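Side-chain contacts in omega transaminase (Pseudomonas sp., PDB 5LHA), which probably catalyses pyridoxal-phosphate-dependent transfer of an amino group from amines to keto acids or other carbonyl acceptors: residues A[104-109]-A[118-123]; A[195-200]-A[207-212]; A[421-424]-A[429-432]. All coordinates share one frame; numbering follows the deposited sequence.

Contact 1: residues A[104-109]-A[118-123]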
ATOM      1  N   GLU A 104     -35.361  -9.804  -9.661  1.00 37.24           N
ATOM      2  CA  GLU A 104     -35.897 -10.967 -10.359  1.00 37.91           C
ATOM      3  C   GLU A 104     -35.731 -10.818 -11.866  1.00 34.53           C
ATOM      4  O   GLU A 104     -35.353 -11.772 -12.555  1.00 33.62           O
ATOM      5  CB  GLU A 104     -37.369 -11.150  -9.989  1.00 42.91           C
ATOM      6  CG  GLU A 104     -38.072 -12.308 -10.678  1.00 49.65           C
ATOM      7  CD  GLU A 104     -37.743 -13.663 -10.060  1.00 54.17           C
ATOM      8  OE1 GLU A 104     -37.148 -13.704  -8.961  1.00 55.35           O
ATOM      9  OE2 GLU A 104     -38.089 -14.692 -10.677  1.00 56.14           O
ATOM     10  N   ARG A 105     -36.006  -9.618 -12.387  1.00 33.36           N
ATOM     11  CA  ARG A 105     -35.920  -9.362 -13.822  1.00 32.88           C
ATOM     12  C   ARG A 105     -34.491  -9.514 -14.329  1.00 33.58           C
ATOM     13  O   ARG A 105     -34.252 -10.144 -15.362  1.00 34.54           O
ATOM     14  CB  ARG A 105     -36.452  -7.956 -14.124  1.00 32.85           C
ATOM     15  CG  ARG A 105     -36.385  -7.534 -15.581  1.00 31.71           C
ATOM     16  CD  ARG A 105     -37.555  -8.063 -16.381  1.00 31.51           C
ATOM     17  NE  ARG A 105     -37.437  -7.692 -17.789  1.00 29.94           N
ATOM     18  CZ  ARG A 105     -38.039  -6.648 -18.348  1.00 28.64           C
ATOM     19  NH1 ARG A 105     -38.826  -5.857 -17.633  1.00 26.11           N
ATOM     20  NH2 ARG A 105     -37.857  -6.405 -19.638  1.00 30.51           N
ATOM     21  N   LEU A 106     -33.530  -8.920 -13.623  1.00 34.49           N
ATOM     22  CA  LEU A 106     -32.141  -8.960 -14.069  1.00 36.46           C
ATOM     23  C   LEU A 106     -31.588 -10.380 -14.043  1.00 38.31           C
ATOM     24  O   LEU A 106     -30.972 -10.841 -15.013  1.00 38.05           O
ATOM     25  CB  LEU A 106     -31.303  -8.024 -13.199  1.00 38.48           C
ATOM     26  CG  LEU A 106     -31.563  -6.534 -13.442  1.00 38.42           C
ATOM     27  CD1 LEU A 106     -30.905  -5.666 -12.382  1.00 37.85           C
ATOM     28  CD2 LEU A 106     -31.075  -6.150 -14.833  1.00 38.16           C
ATOM     29  N   THR A 107     -31.803 -11.094 -12.939  1.00 41.31           N
ATOM     30  CA  THR A 107     -31.322 -12.466 -12.840  1.00 40.97           C
ATOM     31  C   THR A 107     -31.969 -13.366 -13.887  1.00 39.77           C
ATOM     32  O   THR A 107     -31.358 -14.349 -14.326  1.00 39.28           O
ATOM     33  CB  THR A 107     -31.588 -13.001 -11.437  1.00 42.42           C
ATOM     34  OG1 THR A 107     -32.959 -12.762 -11.093  1.00 45.35           O
ATOM     35  CG2 THR A 107     -30.712 -12.284 -10.437  1.00 41.76           C
ATOM     36  N   GLY A 108     -33.208 -13.060 -14.284  1.00 37.94           N
ATOM     37  CA  GLY A 108     -33.851 -13.825 -15.342  1.00 37.33           C
ATOM     38  C   GLY A 108     -33.238 -13.578 -16.708  1.00 35.19           C
ATOM     39  O   GLY A 108     -33.073 -14.510 -17.500  1.00 33.73           O
ATOM     40  N   MET A 109     -32.926 -12.312 -17.016  1.00 33.77           N
ATOM     41  CA  MET A 109     -32.320 -11.968 -18.302  1.00 34.50           C
ATOM     42  C   MET A 109     -30.962 -12.617 -18.487  1.00 34.83           C
ATOM     43  O   MET A 109     -30.566 -12.925 -19.618  1.00 35.90           O
ATOM     44  CB  MET A 109     -32.125 -10.457 -18.415  1.00 35.15           C
ATOM     45  CG  MET A 109     -33.366  -9.635 -18.578  1.00 37.82           C
ATOM     46  SD  MET A 109     -32.822  -7.934 -18.759  1.00 37.86           S
ATOM     47  CE  MET A 109     -32.290  -7.930 -20.467  1.00 39.42           C
ATOM     48  N   VAL A 118     -28.059  -9.663  -7.115  1.00 31.39           N
ATOM     49  CA  VAL A 118     -27.791  -8.301  -7.561  1.00 30.17           C
ATOM     50  C   VAL A 118     -27.479  -7.445  -6.343  1.00 28.81           C
ATOM     51  O   VAL A 118     -28.168  -7.541  -5.320  1.00 26.55           O
ATOM     52  CB  VAL A 118     -28.979  -7.691  -8.329  1.00 29.70           C
ATOM     53  CG1 VAL A 118     -28.552  -6.390  -8.999  1.00 28.72           C
ATOM     54  CG2 VAL A 118     -29.563  -8.671  -9.337  1.00 30.39           C
ATOM     55  N   LEU A 119     -26.431  -6.625  -6.446  1.00 29.58           N
ATOM     56  CA  LEU A 119     -26.183  -5.533  -5.510  1.00 28.54           C
ATOM     57  C   LEU A 119     -26.338  -4.227  -6.280  1.00 28.10           C
ATOM     58  O   LEU A 119     -25.491  -3.885  -7.115  1.00 26.35           O
ATOM     59  CB  LEU A 119     -24.806  -5.647  -4.862  1.00 29.46           C
ATOM     60  CG  LEU A 119     -24.780  -5.154  -3.413  1.00 32.43           C
ATOM     61  CD1 LEU A 119     -23.536  -5.648  -2.713  1.00 34.16           C
ATOM     62  CD2 LEU A 119     -24.862  -3.632  -3.334  1.00 33.88           C
ATOM     63  N   PHE A 120     -27.410  -3.495  -5.979  1.00 29.98           N
ATOM     64  CA  PHE A 120     -27.783  -2.297  -6.714  1.00 28.37           C
ATOM     65  C   PHE A 120     -26.966  -1.101  -6.245  1.00 25.73           C
ATOM     66  O   PHE A 120     -26.451  -1.055  -5.126  1.00 22.78           O
ATOM     67  CB  PHE A 120     -29.279  -1.998  -6.542  1.00 29.09           C
ATOM     68  CG  PHE A 120     -30.181  -2.913  -7.331  1.00 30.60           C
ATOM     69  CD1 PHE A 120     -30.297  -2.787  -8.707  1.00 30.76           C
ATOM     70  CD2 PHE A 120     -30.888  -3.924  -6.698  1.00 30.16           C
ATOM     71  CE1 PHE A 120     -31.114  -3.642  -9.426  1.00 28.86           C
ATOM     72  CE2 PHE A 120     -31.700  -4.775  -7.416  1.00 28.69           C
ATOM     73  CZ  PHE A 120     -31.815  -4.629  -8.780  1.00 27.99           C
ATOM     74  N   SER A 121     -26.869  -0.117  -7.128  1.00 25.95           N
ATOM     75  CA  SER A 121     -26.114   1.098  -6.872  1.00 25.17           C
ATOM     76  C   SER A 121     -26.652   2.173  -7.811  1.00 24.75           C
ATOM     77  O   SER A 121     -27.782   2.062  -8.301  1.00 26.45           O
ATOM     78  CB  SER A 121     -24.607   0.812  -7.016  1.00 24.37           C
ATOM     79  OG  SER A 121     -24.268   0.437  -8.345  1.00 21.30           O
ATOM     80  N   SER A 122     -25.853   3.209  -8.072  1.00 25.07           N
ATOM     81  CA  SER A 122     -26.340   4.374  -8.805  1.00 26.92           C
ATOM     82  C   SER A 122     -25.569   4.686 -10.076  1.00 27.07           C
ATOM     83  O   SER A 122     -25.977   5.590 -10.817  1.00 27.41           O
ATOM     84  CB  SER A 122     -26.311   5.617  -7.907  1.00 29.03           C
ATOM     85  OG  SER A 122     -27.172   5.461  -6.795  1.00 31.49           O
ATOM     86  N   GLY A 123     -24.506   3.948 -10.380  1.00 26.19           N
ATOM     87  CA  GLY A 123     -23.731   4.259 -11.565  1.00 24.32           C
ATOM     88  C   GLY A 123     -22.697   3.188 -11.814  1.00 23.31           C
ATOM     89  O   GLY A 123     -22.620   2.193 -11.093  1.00 24.43           O
TER
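Val118 reaches the helix 104-109 through both of its methyls, one going to Leu106 and the other to Thr107. At CB the branch divides: CG1 is anti to the backbone N (chi1 -169°) and CG2 lies beside that N. CG1 does double duty. It sits over the centre of the Phe120 ring, 3.6 Å above its plane, and lies 4.2 Å from Leu106 CD1. CG2 turns to the helix and meets Thr107 CG2 at 3.9 Å, methyl against methyl.

Leu106 CD1, the same methyl that meets Val118 CG1, then closes the group, approaching the Phe120 ring obliquely; it is 3.6 Å from Phe120 CE1 and 3.9 Å from Phe120 CZ. The Thr107 hydroxyl hydrogen-bonds to Ala103 O, one turn back in the same helix, while its methyl faces Val118.

The axes of 104-109 and 118-121 approach to 10.0 Å, with their directions 123° apart. Strand 115-121 is outermost in its sheet within this chain: it pairs with strand 303-308, whose Leu306 touches both Leu106 and Val118, while the backbone of Val118 hydrogen-bonds to the second subunit, which also sets its Phe21 against Phe120.

Contact 2: residues A[195-200]-A[207-212]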
ATOM      1  N   ASN A 195      -0.023  -2.243 -30.678  1.00 28.39           N
ATOM      2  CA  ASN A 195       0.300  -3.269 -29.692  1.00 25.83           C
ATOM      3  C   ASN A 195       1.806  -3.497 -29.697  1.00 25.68           C
ATOM      4  O   ASN A 195       2.481  -3.168 -30.676  1.00 26.80           O
ATOM      5  CB  ASN A 195      -0.473  -4.577 -29.949  1.00 24.86           C
ATOM      6  CG  ASN A 195      -0.212  -5.173 -31.320  1.00 21.69           C
ATOM      7  OD1 ASN A 195       0.770  -5.883 -31.526  1.00 27.37           O
ATOM      8  ND2 ASN A 195      -1.102  -4.892 -32.265  1.00 21.80           N
ATOM      9  N   PRO A 196       2.362  -4.032 -28.603  1.00 22.61           N
ATOM     10  CA  PRO A 196       3.827  -4.205 -28.512  1.00 23.18           C
ATOM     11  C   PRO A 196       4.464  -5.073 -29.593  1.00 25.08           C
ATOM     12  O   PRO A 196       5.680  -4.979 -29.787  1.00 26.88           O
ATOM     13  CB  PRO A 196       4.010  -4.858 -27.133  1.00 23.54           C
ATOM     14  CG  PRO A 196       2.845  -4.419 -26.355  1.00 23.68           C
ATOM     15  CD  PRO A 196       1.698  -4.268 -27.310  1.00 21.18           C
ATOM     16  N   TRP A 197       3.711  -5.929 -30.274  1.00 25.67           N
ATOM     17  CA  TRP A 197       4.278  -6.825 -31.272  1.00 28.65           C
ATOM     18  C   TRP A 197       4.110  -6.315 -32.693  1.00 32.87           C
ATOM     19  O   TRP A 197       4.507  -7.012 -33.632  1.00 35.08           O
ATOM     20  CB  TRP A 197       3.650  -8.216 -31.140  1.00 28.84           C
ATOM     21  CG  TRP A 197       3.793  -8.743 -29.749  1.00 28.11           C
ATOM     22  CD1 TRP A 197       4.834  -9.468 -29.247  1.00 27.51           C
ATOM     23  CD2 TRP A 197       2.890  -8.527 -28.658  1.00 27.51           C
ATOM     24  NE1 TRP A 197       4.623  -9.739 -27.916  1.00 27.55           N
ATOM     25  CE2 TRP A 197       3.435  -9.176 -27.531  1.00 26.88           C
ATOM     26  CE3 TRP A 197       1.667  -7.862 -28.529  1.00 27.31           C
ATOM     27  CZ2 TRP A 197       2.797  -9.179 -26.290  1.00 26.49           C
ATOM     28  CZ3 TRP A 197       1.035  -7.867 -27.296  1.00 27.44           C
ATOM     29  CH2 TRP A 197       1.602  -8.520 -26.195  1.00 27.84           C
ATOM     30  N   ASP A 198       3.541  -5.121 -32.866  1.00 35.34           N
ATOM     31  CA  ASP A 198       3.094  -4.611 -34.161  1.00 37.33           C
ATOM     32  C   ASP A 198       2.367  -5.691 -34.957  1.00 36.97           C
ATOM     33  O   ASP A 198       2.526  -5.788 -36.179  1.00 35.91           O
ATOM     34  CB  ASP A 198       4.291  -4.077 -34.949  1.00 37.77           C
ATOM     35  CG  ASP A 198       5.056  -3.025 -34.183  1.00 39.50           C
ATOM     36  OD1 ASP A 198       4.461  -2.416 -33.267  1.00 39.22           O
ATOM     37  OD2 ASP A 198       6.254  -2.820 -34.476  1.00 40.06           O
ATOM     38  N   CYS A 199       1.550  -6.482 -34.262  1.00 36.74           N
ATOM     39  CA  CYS A 199       0.890  -7.650 -34.830  1.00 36.31           C
ATOM     40  C   CYS A 199      -0.498  -7.263 -35.335  1.00 35.58           C
ATOM     41  O   CYS A 199      -1.354  -6.832 -34.554  1.00 35.44           O
ATOM     42  CB  CYS A 199       0.819  -8.753 -33.776  1.00 35.76           C
ATOM     43  SG  CYS A 199       0.147 -10.318 -34.323  1.00 36.02           S
ATOM     44  N   ARG A 200      -0.730  -7.431 -36.638  1.00 35.28           N
ATOM     45  CA  ARG A 200      -2.008  -7.073 -37.237  1.00 33.85           C
ATOM     46  C   ARG A 200      -2.855  -8.299 -37.568  1.00 33.98           C
ATOM     47  O   ARG A 200      -3.821  -8.191 -38.334  1.00 35.79           O
ATOM     48  CB  ARG A 200      -1.793  -6.233 -38.497  1.00 34.85           C
ATOM     49  CG  ARG A 200      -0.695  -5.179 -38.392  1.00 34.96           C
ATOM     50  CD  ARG A 200      -0.878  -4.260 -37.207  1.00 34.22           C
ATOM     51  NE  ARG A 200       0.188  -3.270 -37.140  1.00 34.20           N
ATOM     52  CZ  ARG A 200       0.557  -2.639 -36.032  1.00 35.69           C
ATOM     53  NH1 ARG A 200      -0.054  -2.893 -34.880  1.00 34.15           N
ATOM     54  NH2 ARG A 200       1.545  -1.754 -36.078  1.00 38.64           N
ATOM     55  N   ALA A 207      -3.031 -14.739 -29.051  1.00 32.23           N
ATOM     56  CA  ALA A 207      -2.081 -15.688 -28.475  1.00 30.32           C
ATOM     57  C   ALA A 207      -0.968 -14.982 -27.705  1.00 29.49           C
ATOM     58  O   ALA A 207      -0.569 -15.434 -26.624  1.00 27.46           O
ATOM     59  CB  ALA A 207      -1.499 -16.571 -29.581  1.00 29.36           C
ATOM     60  N   HIS A 208      -0.441 -13.886 -28.257  1.00 31.86           N
ATOM     61  CA  HIS A 208       0.545 -13.080 -27.543  1.00 32.92           C
ATOM     62  C   HIS A 208      -0.015 -12.606 -26.204  1.00 33.43           C
ATOM     63  O   HIS A 208       0.664 -12.667 -25.171  1.00 33.72           O
ATOM     64  CB  HIS A 208       0.969 -11.885 -28.401  1.00 33.22           C
ATOM     65  CG  HIS A 208       1.895 -12.237 -29.523  1.00 34.39           C
ATOM     66  ND1 HIS A 208       3.078 -12.916 -29.335  1.00 35.65           N
ATOM     67  CD2 HIS A 208       1.804 -11.998 -30.854  1.00 35.41           C
ATOM     68  CE1 HIS A 208       3.677 -13.081 -30.503  1.00 36.41           C
ATOM     69  NE2 HIS A 208       2.922 -12.536 -31.441  1.00 36.27           N
ATOM     70  N   CYS A 209      -1.263 -12.123 -26.209  1.00 34.15           N
ATOM     71  CA  CYS A 209      -1.830 -11.530 -25.005  1.00 34.54           C
ATOM     72  C   CYS A 209      -2.077 -12.593 -23.939  1.00 37.21           C
ATOM     73  O   CYS A 209      -1.737 -12.397 -22.765  1.00 37.05           O
ATOM     74  CB  CYS A 209      -3.132 -10.804 -25.355  1.00 33.79           C
ATOM     75  SG  CYS A 209      -2.918  -9.326 -26.382  1.00 32.95           S
ATOM     76  N   ILE A 210      -2.630 -13.743 -24.342  1.00 37.91           N
ATOM     77  CA  ILE A 210      -2.901 -14.830 -23.403  1.00 35.03           C
ATOM     78  C   ILE A 210      -1.610 -15.371 -22.801  1.00 35.58           C
ATOM     79  O   ILE A 210      -1.532 -15.632 -21.594  1.00 34.75           O
ATOM     80  CB  ILE A 210      -3.706 -15.934 -24.108  1.00 32.93           C
ATOM     81  CG1 ILE A 210      -5.090 -15.399 -24.442  1.00 31.55           C
ATOM     82  CG2 ILE A 210      -3.828 -17.160 -23.234  1.00 31.67           C
ATOM     83  CD1 ILE A 210      -5.853 -15.003 -23.210  1.00 31.89           C
ATOM     84  N   ARG A 211      -0.578 -15.553 -23.628  1.00 36.22           N
ATOM     85  CA  ARG A 211       0.707 -15.996 -23.101  1.00 36.75           C
ATOM     86  C   ARG A 211       1.250 -15.007 -22.072  1.00 35.27           C
ATOM     87  O   ARG A 211       1.768 -15.413 -21.024  1.00 34.35           O
ATOM     88  CB  ARG A 211       1.700 -16.205 -24.242  1.00 38.19           C
ATOM     89  CG  ARG A 211       3.127 -16.359 -23.780  1.00 39.64           C
ATOM     90  CD  ARG A 211       4.059 -16.613 -24.949  1.00 41.53           C
ATOM     91  NE  ARG A 211       5.423 -16.181 -24.655  1.00 41.68           N
ATOM     92  CZ  ARG A 211       6.436 -16.284 -25.505  1.00 42.63           C
ATOM     93  NH1 ARG A 211       6.243 -16.811 -26.708  1.00 42.80           N
ATOM     94  NH2 ARG A 211       7.645 -15.860 -25.152  1.00 43.41           N
ATOM     95  N   GLN A 212       1.123 -13.705 -22.350  1.00 33.37           N
ATOM     96  CA  GLN A 212       1.496 -12.694 -21.365  1.00 34.29           C
ATOM     97  C   GLN A 212       0.679 -12.851 -20.087  1.00 36.16           C
ATOM     98  O   GLN A 212       1.196 -12.659 -18.981  1.00 36.58           O
ATOM     99  CB  GLN A 212       1.301 -11.290 -21.946  1.00 33.30           C
ATOM    100  CG  GLN A 212       1.644 -10.150 -20.988  1.00 33.57           C
ATOM    101  CD  GLN A 212       1.286  -8.775 -21.547  1.00 33.92           C
ATOM    102  OE1 GLN A 212       0.138  -8.337 -21.469  1.00 34.19           O
ATOM    103  NE2 GLN A 212       2.270  -8.091 -22.110  1.00 33.79           N
TER
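Trp197 and His208 form a face-to-face stack: the five-membered ring of the indole and the imidazole have centroids 4.0 Å apart and planes only 7° from parallel. Trp197 CG, beside the backbone N and anti to the carbonyl carbon (chi1 -55°), turns the indole to the helix. The two side chains slide past each other in opposite directions, and His208 CB makes a CH-pi contact, 3.7 Å from the centroid of the Trp197 six-membered ring and over its face. Pro196 CB lies against the opposite face, nearer the rim.

Sulfur contacts flank the stack. Cys199 SG comes to the edge of the imidazole, 4.2 Å from His208 CD2, and Cys209 SG approaches the indole obliquely, 4.3 Å from Trp197 CZ3. Trp197 sits in a type I beta turn, Asn195 to Asp198, in the loop before helix 202-220 of this class-III aminotransferase.

Among the hydrogen bonds, Asn195 OD1 accepts Cys199 N at 2.9 Å on an in-plane lone pair, nearly straight at 171°. Trp197 NE1 bonds to Pro196 O of the third subunit; a glycine in place of Trp197 would probably leave that carbonyl without its N-H partner and the His208 face without the stacked indole. Asp198 forms a salt bridge with Arg211 of the third subunit.

Contact 3: residues A[421-424]-A[429-432]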
ATOM      1  N   VAL A 421     -24.361  17.360 -36.094  1.00 35.42           N
ATOM      2  CA  VAL A 421     -24.158  16.075 -35.427  1.00 31.75           C
ATOM      3  C   VAL A 421     -23.123  16.250 -34.322  1.00 27.12           C
ATOM      4  O   VAL A 421     -21.969  16.593 -34.599  1.00 23.93           O
ATOM      5  CB  VAL A 421     -23.702  14.972 -36.401  1.00 32.60           C
ATOM      6  CG1 VAL A 421     -23.455  13.686 -35.649  1.00 32.09           C
ATOM      7  CG2 VAL A 421     -24.737  14.741 -37.475  1.00 33.86           C
ATOM      8  N   LEU A 422     -23.522  15.997 -33.080  1.00 26.28           N
ATOM      9  CA  LEU A 422     -22.605  16.061 -31.949  1.00 25.17           C
ATOM     10  C   LEU A 422     -21.880  14.729 -31.801  1.00 24.92           C
ATOM     11  O   LEU A 422     -22.520  13.682 -31.685  1.00 24.69           O
ATOM     12  CB  LEU A 422     -23.337  16.398 -30.651  1.00 22.68           C
ATOM     13  CG  LEU A 422     -22.396  16.590 -29.454  1.00 21.95           C
ATOM     14  CD1 LEU A 422     -21.376  17.695 -29.704  1.00 18.40           C
ATOM     15  CD2 LEU A 422     -23.158  16.843 -28.167  1.00 22.90           C
ATOM     16  N   VAL A 423     -20.547  14.770 -31.849  1.00 27.21           N
ATOM     17  CA  VAL A 423     -19.689  13.613 -31.618  1.00 28.59           C
ATOM     18  C   VAL A 423     -18.679  13.989 -30.537  1.00 31.58           C
ATOM     19  O   VAL A 423     -18.592  15.143 -30.112  1.00 31.08           O
ATOM     20  CB  VAL A 423     -18.983  13.131 -32.900  1.00 29.13           C
ATOM     21  CG1 VAL A 423     -20.019  12.733 -33.937  1.00 30.62           C
ATOM     22  CG2 VAL A 423     -18.087  14.217 -33.441  1.00 31.13           C
ATOM     23  N   ARG A 424     -17.899  13.000 -30.102  1.00 33.76           N
ATOM     24  CA  ARG A 424     -17.108  13.126 -28.875  1.00 35.55           C
ATOM     25  C   ARG A 424     -15.612  12.931 -29.099  1.00 36.63           C
ATOM     26  O   ARG A 424     -15.175  11.807 -29.413  1.00 34.67           O
ATOM     27  CB  ARG A 424     -17.620  12.120 -27.845  1.00 36.44           C
ATOM     28  CG  ARG A 424     -17.071  12.302 -26.443  1.00 37.89           C
ATOM     29  CD  ARG A 424     -17.433  11.115 -25.567  1.00 38.58           C
ATOM     30  NE  ARG A 424     -16.734  11.134 -24.284  1.00 39.80           N
ATOM     31  CZ  ARG A 424     -16.765  10.142 -23.396  1.00 39.48           C
ATOM     32  NH1 ARG A 424     -17.458   9.035 -23.648  1.00 38.17           N
ATOM     33  NH2 ARG A 424     -16.085  10.248 -22.260  1.00 39.75           N
ATOM     34  N   LYS A 429      -9.008  10.556 -30.691  1.00 30.04           N
ATOM     35  CA  LYS A 429     -10.025   9.691 -31.268  1.00 31.67           C
ATOM     36  C   LYS A 429     -11.400  10.338 -31.153  1.00 31.89           C
ATOM     37  O   LYS A 429     -11.755  10.883 -30.102  1.00 31.48           O
ATOM     38  CB  LYS A 429     -10.036   8.333 -30.552  1.00 31.72           C
ATOM     39  CG  LYS A 429      -8.648   7.743 -30.329  1.00 32.88           C
ATOM     40  CD  LYS A 429      -8.701   6.424 -29.576  1.00 31.29           C
ATOM     41  CE  LYS A 429      -7.304   5.888 -29.321  1.00 32.26           C
ATOM     42  NZ  LYS A 429      -6.478   6.870 -28.554  1.00 31.86           N
ATOM     43  N   ILE A 430     -12.175  10.262 -32.234  1.00 31.63           N
ATOM     44  CA  ILE A 430     -13.566  10.711 -32.237  1.00 30.26           C
ATOM     45  C   ILE A 430     -14.447   9.508 -31.931  1.00 27.00           C
ATOM     46  O   ILE A 430     -14.393   8.492 -32.636  1.00 23.80           O
ATOM     47  CB  ILE A 430     -13.964  11.342 -33.582  1.00 31.82           C
ATOM     48  CG1 ILE A 430     -12.958  12.394 -34.054  1.00 33.03           C
ATOM     49  CG2 ILE A 430     -15.347  11.968 -33.475  1.00 32.90           C
ATOM     50  CD1 ILE A 430     -13.079  13.728 -33.346  1.00 33.60           C
ATOM     51  N   ILE A 431     -15.256   9.615 -30.877  1.00 26.90           N
ATOM     52  CA  ILE A 431     -16.160   8.546 -30.467  1.00 26.14           C
ATOM     53  C   ILE A 431     -17.550   8.823 -31.028  1.00 27.07           C
ATOM     54  O   ILE A 431     -18.081   9.932 -30.883  1.00 25.17           O
ATOM     55  CB  ILE A 431     -16.209   8.404 -28.934  1.00 24.05           C
ATOM     56  CG1 ILE A 431     -14.823   8.098 -28.357  1.00 24.67           C
ATOM     57  CG2 ILE A 431     -17.232   7.361 -28.522  1.00 22.85           C
ATOM     58  CD1 ILE A 431     -14.047   7.046 -29.106  1.00 23.69           C
ATOM     59  N   LEU A 432     -18.143   7.803 -31.649  1.00 28.11           N
ATOM     60  CA  LEU A 432     -19.536   7.789 -32.080  1.00 28.23           C
ATOM     61  C   LEU A 432     -20.287   6.799 -31.194  1.00 26.61           C
ATOM     62  O   LEU A 432     -19.909   5.630 -31.127  1.00 25.71           O
ATOM     63  CB  LEU A 432     -19.639   7.370 -33.547  1.00 29.20           C
ATOM     64  CG  LEU A 432     -18.650   8.016 -34.524  1.00 28.79           C
ATOM     65  CD1 LEU A 432     -18.910   7.585 -35.961  1.00 28.56           C
ATOM     66  CD2 LEU A 432     -18.656   9.528 -34.408  1.00 28.87           C
TER
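Arg424 and Ile431 pair across a beta hairpin, strands 421-426 and 429-432, as an antiparallel hydrogen-bonded pair. Ile431 N gives a short, almost straight bond to Arg424 O (2.6 Å, 177°), and Arg424 N returns a longer one to Ile431 O at 3.2 Å. Their side chains leave on the same face of the sheet, with Arg424 CB and Ile431 CB 4.1 Å apart.

On the other face Val423 works with both of its methyls. Its CG1 meets Leu432 CD2 at 3.5 Å, the two side chains lying side by side, and its CG2 meets Ile430 CG2 at the same distance, 3.5 Å. CG2 can do so because it stands between the backbone N and the carbonyl carbon, with CG1 beside that N (chi1 -60°).

Outside this shell, the hairpin is the middle of a mixed sheet. Backbone hydrogen bonds join Leu422 to Leu56 on one flank, and Ile430 and Leu432 to Leu390 and Ile388 on the other; helix 440-457 covers Val421 and Leu432. Trp63 packs on both Arg424 and Ile431, and Phe91 of the second subunit lies on Arg424. The arginine chain, extended from CG to NE, comes within about 6 Å of a bound PMP, a placing consistent with the mobile active-site arginine of related amine transaminases. The backbone oxygen Arg424 O also accepts a CA-H...O contact from Ile430 CA, at 3.4 Å.

In the fold
The contacts follow one another along the chain, each closing before the next opens, and none touches another. Their centres stand about 29 to 35 Å apart. Contact 1 packs helix 97-109 on strand 115-121, at one edge of the mixed sheet that runs from strand 115-121 to strand 184-187; contact 2 follows strand 184-187, at the other edge. Contact 3 belongs to the second mixed sheet, on the opposite side of the chain's centre from contact 1. Segment 118-123 ends in Gly123, which touches PMP, and the Arg424 side chain of contact 3 is about 6 Å from a PMP. Contacts 1 and 3 touch the second subunit, while contact 2 lies at the surface where the third subunit packs.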